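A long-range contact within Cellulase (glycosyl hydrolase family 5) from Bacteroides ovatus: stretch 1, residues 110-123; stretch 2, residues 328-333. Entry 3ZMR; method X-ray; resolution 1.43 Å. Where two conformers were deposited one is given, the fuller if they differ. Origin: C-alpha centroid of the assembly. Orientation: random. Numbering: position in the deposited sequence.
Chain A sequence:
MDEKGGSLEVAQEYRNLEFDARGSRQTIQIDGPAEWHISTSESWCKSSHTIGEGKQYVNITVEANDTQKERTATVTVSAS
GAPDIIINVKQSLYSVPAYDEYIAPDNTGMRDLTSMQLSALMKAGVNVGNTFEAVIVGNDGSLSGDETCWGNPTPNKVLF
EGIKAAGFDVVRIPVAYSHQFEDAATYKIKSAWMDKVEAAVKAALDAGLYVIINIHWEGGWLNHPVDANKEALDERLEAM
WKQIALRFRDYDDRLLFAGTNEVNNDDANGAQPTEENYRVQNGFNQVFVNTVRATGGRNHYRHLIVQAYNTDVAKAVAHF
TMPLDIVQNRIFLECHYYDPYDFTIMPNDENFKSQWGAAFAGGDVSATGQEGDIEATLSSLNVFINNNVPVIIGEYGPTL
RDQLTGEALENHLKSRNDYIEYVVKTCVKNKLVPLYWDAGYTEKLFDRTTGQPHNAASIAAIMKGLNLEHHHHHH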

ATOM      1  N   MET A 110     -20.276  -9.099  -0.635  1.00 10.28           N
ATOM      2  CA  MET A 110     -19.533  -7.918  -1.064  1.00  8.29           C
ATOM      3  C   MET A 110     -20.516  -6.749  -1.104  1.00  9.02           C
ATOM      4  O   MET A 110     -21.203  -6.531  -2.103  1.00 12.35           O
ATOM      5  N   ARG A 111     -20.612  -6.023   0.008  1.00  8.90           N
ATOM      6  CA  ARG A 111     -21.553  -4.906   0.137  1.00  9.60           C
ATOM      7  C   ARG A 111     -21.257  -3.814  -0.878  1.00 10.00           C
ATOM      8  O   ARG A 111     -20.109  -3.588  -1.268  1.00 10.80           O
ATOM      9  N   ASP A 112     -22.308  -3.099  -1.277  1.00 13.58           N
ATOM     10  CA  ASP A 112     -22.162  -1.983  -2.194  1.00 12.66           C
ATOM     11  C   ASP A 112     -21.707  -0.739  -1.419  1.00 12.22           C
ATOM     12  O   ASP A 112     -22.480   0.221  -1.178  1.00 16.61           O
ATOM     13  N   LEU A 113     -20.426  -0.764  -1.044  1.00 10.59           N
ATOM     14  CA  LEU A 113     -19.770   0.292  -0.267  1.00 14.46           C
ATOM     15  C   LEU A 113     -18.453   0.656  -0.933  1.00 10.37           C
ATOM     16  O   LEU A 113     -17.694  -0.235  -1.315  1.00 11.77           O
ATOM     17  N   THR A 114     -18.174   1.947  -1.058  1.00  9.29           N
ATOM     18  CA  THR A 114     -16.859   2.381  -1.493  1.00  8.95           C
ATOM     19  C   THR A 114     -15.835   2.016  -0.404  1.00  8.88           C
ATOM     20  O   THR A 114     -16.198   1.803   0.747  1.00  9.37           O
ATOM     21  N   SER A 115     -14.564   1.936  -0.787  1.00 10.04           N
ATOM     22  CA  SER A 115     -13.512   1.750   0.212  1.00  8.64           C
ATOM     23  C   SER A 115     -13.597   2.841   1.282  1.00  8.97           C
ATOM     24  O   SER A 115     -13.369   2.584   2.465  1.00  9.18           O
ATOM     25  N   MET A 116     -13.894   4.077   0.869  1.00  9.81           N
ATOM     26  CA  MET A 116     -14.036   5.152   1.859  1.00 10.21           C
ATOM     27  C   MET A 116     -15.117   4.816   2.909  1.00 10.56           C
ATOM     28  O   MET A 116     -14.946   5.023   4.122  1.00 11.81           O
ATOM     29  N   GLN A 117     -16.269   4.345   2.438  1.00  9.80           N
ATOM     30  CA  GLN A 117     -17.379   3.983   3.339  1.00 10.65           C
ATOM     31  C   GLN A 117     -16.982   2.812   4.229  1.00 10.09           C
ATOM     32  O   GLN A 117     -17.273   2.783   5.411  1.00 12.06           O
ATOM     33  N   LEU A 118     -16.270   1.847   3.653  1.00 10.50           N
ATOM     34  CA  LEU A 118     -15.809   0.701   4.423  1.00 13.82           C
ATOM     35  C   LEU A 118     -14.858   1.186   5.510  1.00  9.33           C
ATOM     36  O   LEU A 118     -14.901   0.680   6.644  1.00 11.52           O
ATOM     37  N   SER A 119     -14.006   2.155   5.174  1.00 10.12           N
ATOM     38  CA  SER A 119     -13.005   2.651   6.134  1.00 15.59           C
ATOM     39  C   SER A 119     -13.676   3.220   7.385  1.00 10.51           C
ATOM     40  O   SER A 119     -13.172   3.058   8.493  1.00 12.27           O
ATOM     41  N   ALA A 120     -14.849   3.806   7.220  1.00 12.27           N
ATOM     42  CA  ALA A 120     -15.539   4.429   8.341  1.00 12.96           C
ATOM     43  C   ALA A 120     -16.104   3.368   9.321  1.00 13.62           C
ATOM     44  O   ALA A 120     -16.375   3.673  10.486  1.00 19.51           O
ATOM     45  N   LEU A 121     -16.246   2.128   8.854  1.00 13.02           N
ATOM     46  CA  LEU A 121     -16.699   0.985   9.667  1.00 13.31           C
ATOM     47  C   LEU A 121     -15.537   0.269  10.355  1.00 15.94           C
ATOM     48  O   LEU A 121     -15.709  -0.464  11.325  1.00 15.82           O
ATOM     49  N   MET A 122     -14.348   0.486   9.828  1.00 20.00           N
ATOM     50  CA  MET A 122     -13.171  -0.259  10.283  1.00 19.80           C
ATOM     51  C   MET A 122     -12.650   0.268  11.600  1.00 25.63           C
ATOM     52  O   MET A 122     -12.329  -0.519  12.496  1.00 26.75           O
ATOM     53  N   LYS A 123     -12.580   1.597  11.690  1.00 29.25           N
ATOM     54  CA  LYS A 123     -12.351   2.374  12.932  1.00 33.01           C
ATOM     55  C   LYS A 123     -10.911   2.348  13.459  1.00 23.94           C
ATOM     56  O   LYS A 123     -10.202   3.340  13.376  1.00 31.77           O
ATOM     57  N   GLN A 328     -14.817   0.529  -9.557  1.00 11.75           N
ATOM     58  CA  GLN A 328     -14.659   1.875  -9.021  1.00 12.32           C
ATOM     59  C   GLN A 328     -14.569   1.835  -7.482  1.00  9.69           C
ATOM     60  O   GLN A 328     -15.325   1.115  -6.814  1.00 11.31           O
ATOM     61  N   ASN A 329     -13.600   2.597  -6.965  1.00 10.31           N
ATOM     62  CA  ASN A 329     -13.558   2.972  -5.539  1.00 10.51           C
ATOM     63  C   ASN A 329     -13.445   1.733  -4.612  1.00  8.51           C
ATOM     64  O   ASN A 329     -14.199   1.613  -3.610  1.00 11.14           O
ATOM     65  N   ARG A 330     -12.525   0.822  -4.967  1.00  8.28           N
ATOM     66  CA  ARG A 330     -12.268  -0.365  -4.142  0.50  8.76           C
ATOM     67  C   ARG A 330     -10.781  -0.502  -3.791  1.00  8.91           C
ATOM     68  O   ARG A 330     -10.280  -1.632  -3.587  1.00  8.98           O
ATOM     69  N   ILE A 331     -10.096   0.640  -3.697  1.00  8.54           N
ATOM     70  CA  ILE A 331      -8.682   0.707  -3.319  1.00  7.78           C
ATOM     71  C   ILE A 331      -8.447   1.675  -2.153  1.00  8.40           C
ATOM     72  O   ILE A 331      -8.951   2.804  -2.102  1.00 10.03           O
ATOM     73  N   PHE A 332      -7.667   1.183  -1.194  1.00  7.48           N
ATOM     74  CA  PHE A 332      -7.109   1.992  -0.095  1.00  6.82           C
ATOM     75  C   PHE A 332      -5.621   2.277  -0.357  1.00  8.21           C
ATOM     76  O   PHE A 332      -4.923   1.420  -0.922  1.00  8.21           O
ATOM     77  N   LEU A 333      -5.134   3.398   0.172  1.00  7.57           N
ATOM     78  CA  LEU A 333      -3.696   3.657   0.316  1.00  7.96           C
ATOM     79  C   LEU A 333      -3.257   3.242   1.719  1.00  7.37           C
ATOM     80  O   LEU A 333      -4.002   3.434   2.702  1.00  9.55           O
TER

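The start of a helix is a place where a chain can be pinned from outside, because the first turn leaves its backbone NH groups without partners inside the helix. The contact between residues 110-123 and 328-333 of this family 5 cellulase illustrates the point. Thr114 occupies the N-cap position, and its p rotamer (chi1 64°) brings OG1 over the first turn, where Thr114 OG1 accepts from Gln117 N at 3.0 Å. Gln117 returns the favor: with chi1 m and chi2 t, its side chain folds back so that Gln117 OE1 receives Thr114 N, also at 3.0 Å. The next amide is claimed by the distant stretch, Ser115 N donating to Asn329 O at 2.9 Å with an angle of 162°. Asn329 O also lies 3.5 Å from Thr114 CA in a CA-H...O contact, while the methyl Thr114 CG2 rests 3.9 Å from Asn329 CB. Ser115 points in; its m rotamer (chi1 -69°) sets Ser115 OG 3.1 Å from Arg330 C and 3.2 Å from Ile331 N, the latter at an angle too poor for a hydrogen bond, and OG is hydrogen-bonded elsewhere in the structure.

Arg330 shows how a side chain can start in one direction and finish in another. Its CA-to-CB bond points away from the helix stretch, but m rotamers at chi1 and chi2, then t at chi3 and a chi4 of -80°, bring the guanidinium back to the loop before the helix, with a weak bond from Arg330 NH1 to Asn329 O at 3.3 Å. Leu113 O lies over one face of the group, 2.9 Å from Arg330 CZ; it is close to all three nitrogens, yet the angles are too poor for hydrogen bonds. At the edge, Asp112 OD1 forms a long salt bridge with Arg330 NH2 at 3.7 Å. The CA-to-CB bond of Asp112 likewise points away from the other stretch, yet with chi1 t its carboxylate ends nearer. Water 2 bridges the pair, donating to Asp112 OD1 at 2.6 Å and accepting from Arg330 NH2 at 3.3 Å. Water 1 makes a looser bridge, donating to Arg111 O at 3.3 Å and accepting weakly from Arg330 NH2 at 3.4 Å.

From Ser115 to Met122 the helix packs around Phe332, whose ring (chi1 m, chi2 74°) reaches it from a sideways CA-to-CB bond. Ser115 O lies oblique to the ring, 3.5 Å from Phe332 CZ, and Ser119 CB is 3.6 Å from Phe332 CE2. The p rotamer of Ser119 lets Ser119 OG donate to Met116 O at 2.6 Å. Leu118 (t, p) places CD2 at the ring edge, 4.4 Å from Phe332 CE1. Met122 (m, t, p) brings SD to 3.7 Å from Phe332 CZ, an oblique sulfur-aromatic approach.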

ATOM      1  CB  MET A 110     -18.830  -8.117  -2.417  1.00  9.32           C
ATOM      2  CG  MET A 110     -18.120  -9.448  -2.573  1.00  9.39           C
ATOM      3  SD  MET A 110     -16.946  -9.899  -1.294  1.00 10.60           S
ATOM      4  CE  MET A 110     -15.539  -8.909  -1.745  1.00 10.11           C
ATOM      5  CB  ARG A 111     -21.500  -4.332   1.537  1.00 14.20           C
ATOM      6  CG  ARG A 111     -22.012  -5.314   2.597  1.00 11.68           C
ATOM      7  CD  ARG A 111     -21.654  -4.820   3.989  1.00 12.45           C
ATOM      8  NE  ARG A 111     -20.241  -5.060   4.251  1.00 10.69           N
ATOM      9  CZ  ARG A 111     -19.610  -4.713   5.361  1.00 12.72           C
ATOM     10  NH1 ARG A 111     -20.233  -4.020   6.324  1.00 15.15           N
ATOM     11  NH2 ARG A 111     -18.344  -5.068   5.499  1.00 12.54           N
ATOM     12  CB  ASP A 112     -23.476  -1.704  -2.923  1.00 15.68           C
ATOM     13  CG  ASP A 112     -23.307  -0.738  -4.067  1.00 23.19           C
ATOM     14  OD1 ASP A 112     -22.180  -0.469  -4.501  1.00 24.07           O
ATOM     15  OD2 ASP A 112     -24.334  -0.278  -4.573  1.00 34.04           O
ATOM     16  CB  LEU A 113     -19.485  -0.208   1.154  1.00 22.18           C
ATOM     17  CG  LEU A 113     -20.685  -0.540   2.041  1.00 16.48           C
ATOM     18  CD1 LEU A 113     -20.214  -1.188   3.324  1.00 21.37           C
ATOM     19  CD2 LEU A 113     -21.489   0.734   2.306  1.00 24.43           C
ATOM     20  CB  THR A 114     -16.775   3.877  -1.748  1.00 12.66           C
ATOM     21  OG1 THR A 114     -16.999   4.530  -0.502  1.00  9.98           O
ATOM     22  CG2 THR A 114     -17.795   4.322  -2.786  1.00 12.65           C
ATOM     23  CB  SER A 115     -12.150   1.657  -0.427  1.00 11.12           C
ATOM     24  OG  SER A 115     -12.047   0.452  -1.152  1.00 11.91           O
ATOM     25  CB  MET A 116     -14.305   6.501   1.174  1.00 10.30           C
ATOM     26  CG  MET A 116     -14.340   7.669   2.150  1.00 11.27           C
ATOM     27  SD  MET A 116     -12.779   7.971   3.041  1.00 12.42           S
ATOM     28  CE  MET A 116     -11.846   8.616   1.706  1.00 17.06           C
ATOM     29  CB  GLN A 117     -18.625   3.626   2.531  1.00 15.10           C
ATOM     30  CG  GLN A 117     -19.314   4.824   1.888  1.00 12.77           C
ATOM     31  CD  GLN A 117     -20.477   4.415   1.019  1.00 16.11           C
ATOM     32  OE1 GLN A 117     -20.295   3.664   0.079  1.00 12.06           O
ATOM     33  NE2 GLN A 117     -21.687   4.870   1.365  1.00 22.54           N
ATOM     34  CB  LEU A 118     -15.142  -0.335   3.524  1.00 11.65           C
ATOM     35  CG  LEU A 118     -15.093  -1.735   4.136  1.00 10.00           C
ATOM     36  CD1 LEU A 118     -16.402  -2.476   3.959  1.00 13.27           C
ATOM     37  CD2 LEU A 118     -13.949  -2.557   3.545  1.00 11.64           C
ATOM     38  CB  SER A 119     -12.037   3.657   5.496  1.00 12.47           C
ATOM     39  OG  SER A 119     -12.607   4.927   5.350  1.00 11.38           O
ATOM     40  CB  ALA A 120     -16.659   5.304   7.817  1.00 17.28           C
ATOM     41  CB  LEU A 121     -17.439  -0.027   8.779  1.00 13.49           C
ATOM     42  CG  LEU A 121     -18.630   0.515   8.000  1.00 14.64           C
ATOM     43  CD1 LEU A 121     -19.249  -0.599   7.148  1.00 15.30           C
ATOM     44  CD2 LEU A 121     -19.673   1.097   8.949  1.00 18.75           C
ATOM     45  CB  MET A 122     -12.112  -0.291   9.174  1.00 21.80           C
ATOM     46  CG  MET A 122     -12.526  -1.246   8.053  1.00 23.16           C
ATOM     47  SD  MET A 122     -11.590  -1.262   6.503  1.00 21.40           S
ATOM     48  CE  MET A 122     -10.039  -1.731   7.178  1.00 31.63           C
ATOM     49  CB  LYS A 123     -13.331   1.983  14.040  1.00 32.37           C
ATOM     50  CG  LYS A 123     -14.748   2.505  13.767  1.00 49.39           C
ATOM     51  CD  LYS A 123     -15.784   1.901  14.703  1.00114.57           C
ATOM     52  CE  LYS A 123     -17.072   1.595  13.954  1.00119.66           C
ATOM     53  NZ  LYS A 123     -18.242   1.380  14.847  1.00106.67           N
ATOM     54  CB  GLN A 328     -15.804   2.819  -9.438  1.00 15.53           C
ATOM     55  CG  GLN A 328     -15.914   3.069 -10.938  1.00 18.24           C
ATOM     56  CD  GLN A 328     -16.865   4.212 -11.305  1.00 59.37           C
ATOM     57  OE1 GLN A 328     -16.575   5.381 -11.043  1.00 94.60           O
ATOM     58  NE2 GLN A 328     -17.979   3.878 -11.938  1.00 77.33           N
ATOM     59  CB  ASN A 329     -14.779   3.834  -5.150  1.00 12.82           C
ATOM     60  CG  ASN A 329     -14.896   5.077  -5.986  1.00 14.23           C
ATOM     61  OD1 ASN A 329     -15.974   5.367  -6.511  1.00 21.49           O
ATOM     62  ND2 ASN A 329     -13.831   5.803  -6.123  1.00 13.41           N
ATOM     63  CB  ARG A 330     -12.795  -1.638  -4.800  0.50  8.91           C
ATOM     64  CG  ARG A 330     -14.315  -1.721  -4.944  0.50  9.48           C
ATOM     65  CD  ARG A 330     -15.032  -1.655  -3.602  0.50  9.59           C
ATOM     66  NE  ARG A 330     -16.472  -1.951  -3.691  0.50 12.38           N
ATOM     67  CZ  ARG A 330     -17.402  -1.078  -4.086  0.50 12.32           C
ATOM     68  NH1 ARG A 330     -17.065   0.176  -4.410  0.50 13.53           N
ATOM     69  NH2 ARG A 330     -18.679  -1.460  -4.120  0.50 16.38           N
ATOM     70  CB  ILE A 331      -7.771   1.086  -4.505  1.00 11.85           C
ATOM     71  CG1 ILE A 331      -7.821  -0.039  -5.573  1.00 12.52           C
ATOM     72  CG2 ILE A 331      -6.320   1.276  -4.034  1.00 15.67           C
ATOM     73  CD1 ILE A 331      -7.080   0.200  -6.852  1.00 15.04           C
ATOM     74  CB  PHE A 332      -7.067   1.199   1.221  1.00  7.81           C
ATOM     75  CG  PHE A 332      -8.386   0.974   1.914  1.00  6.67           C
ATOM     76  CD1 PHE A 332      -9.325   0.057   1.452  1.00  8.36           C
ATOM     77  CD2 PHE A 332      -8.625   1.596   3.138  1.00  7.10           C
ATOM     78  CE1 PHE A 332     -10.511  -0.179   2.164  1.00  8.53           C
ATOM     79  CE2 PHE A 332      -9.791   1.377   3.851  1.00  8.57           C
ATOM     80  CZ  PHE A 332     -10.747   0.485   3.378  1.00  9.30           C
ATOM     81  CB  LEU A 333      -3.416   5.160   0.161  1.00  8.56           C
ATOM     82  CG  LEU A 333      -1.997   5.642   0.476  1.00  9.46           C
ATOM     83  CD1 LEU A 333      -1.012   5.103  -0.542  1.00  9.77           C
ATOM     84  CD2 LEU A 333      -1.957   7.149   0.427  1.00 10.56           C
TER
HETATM   85  O   HOH W   1     -19.518  -4.740  -4.252  1.00 27.14           O
HETATM   86  O   HOH W   2     -20.359   1.321  -3.848  1.00 37.65           O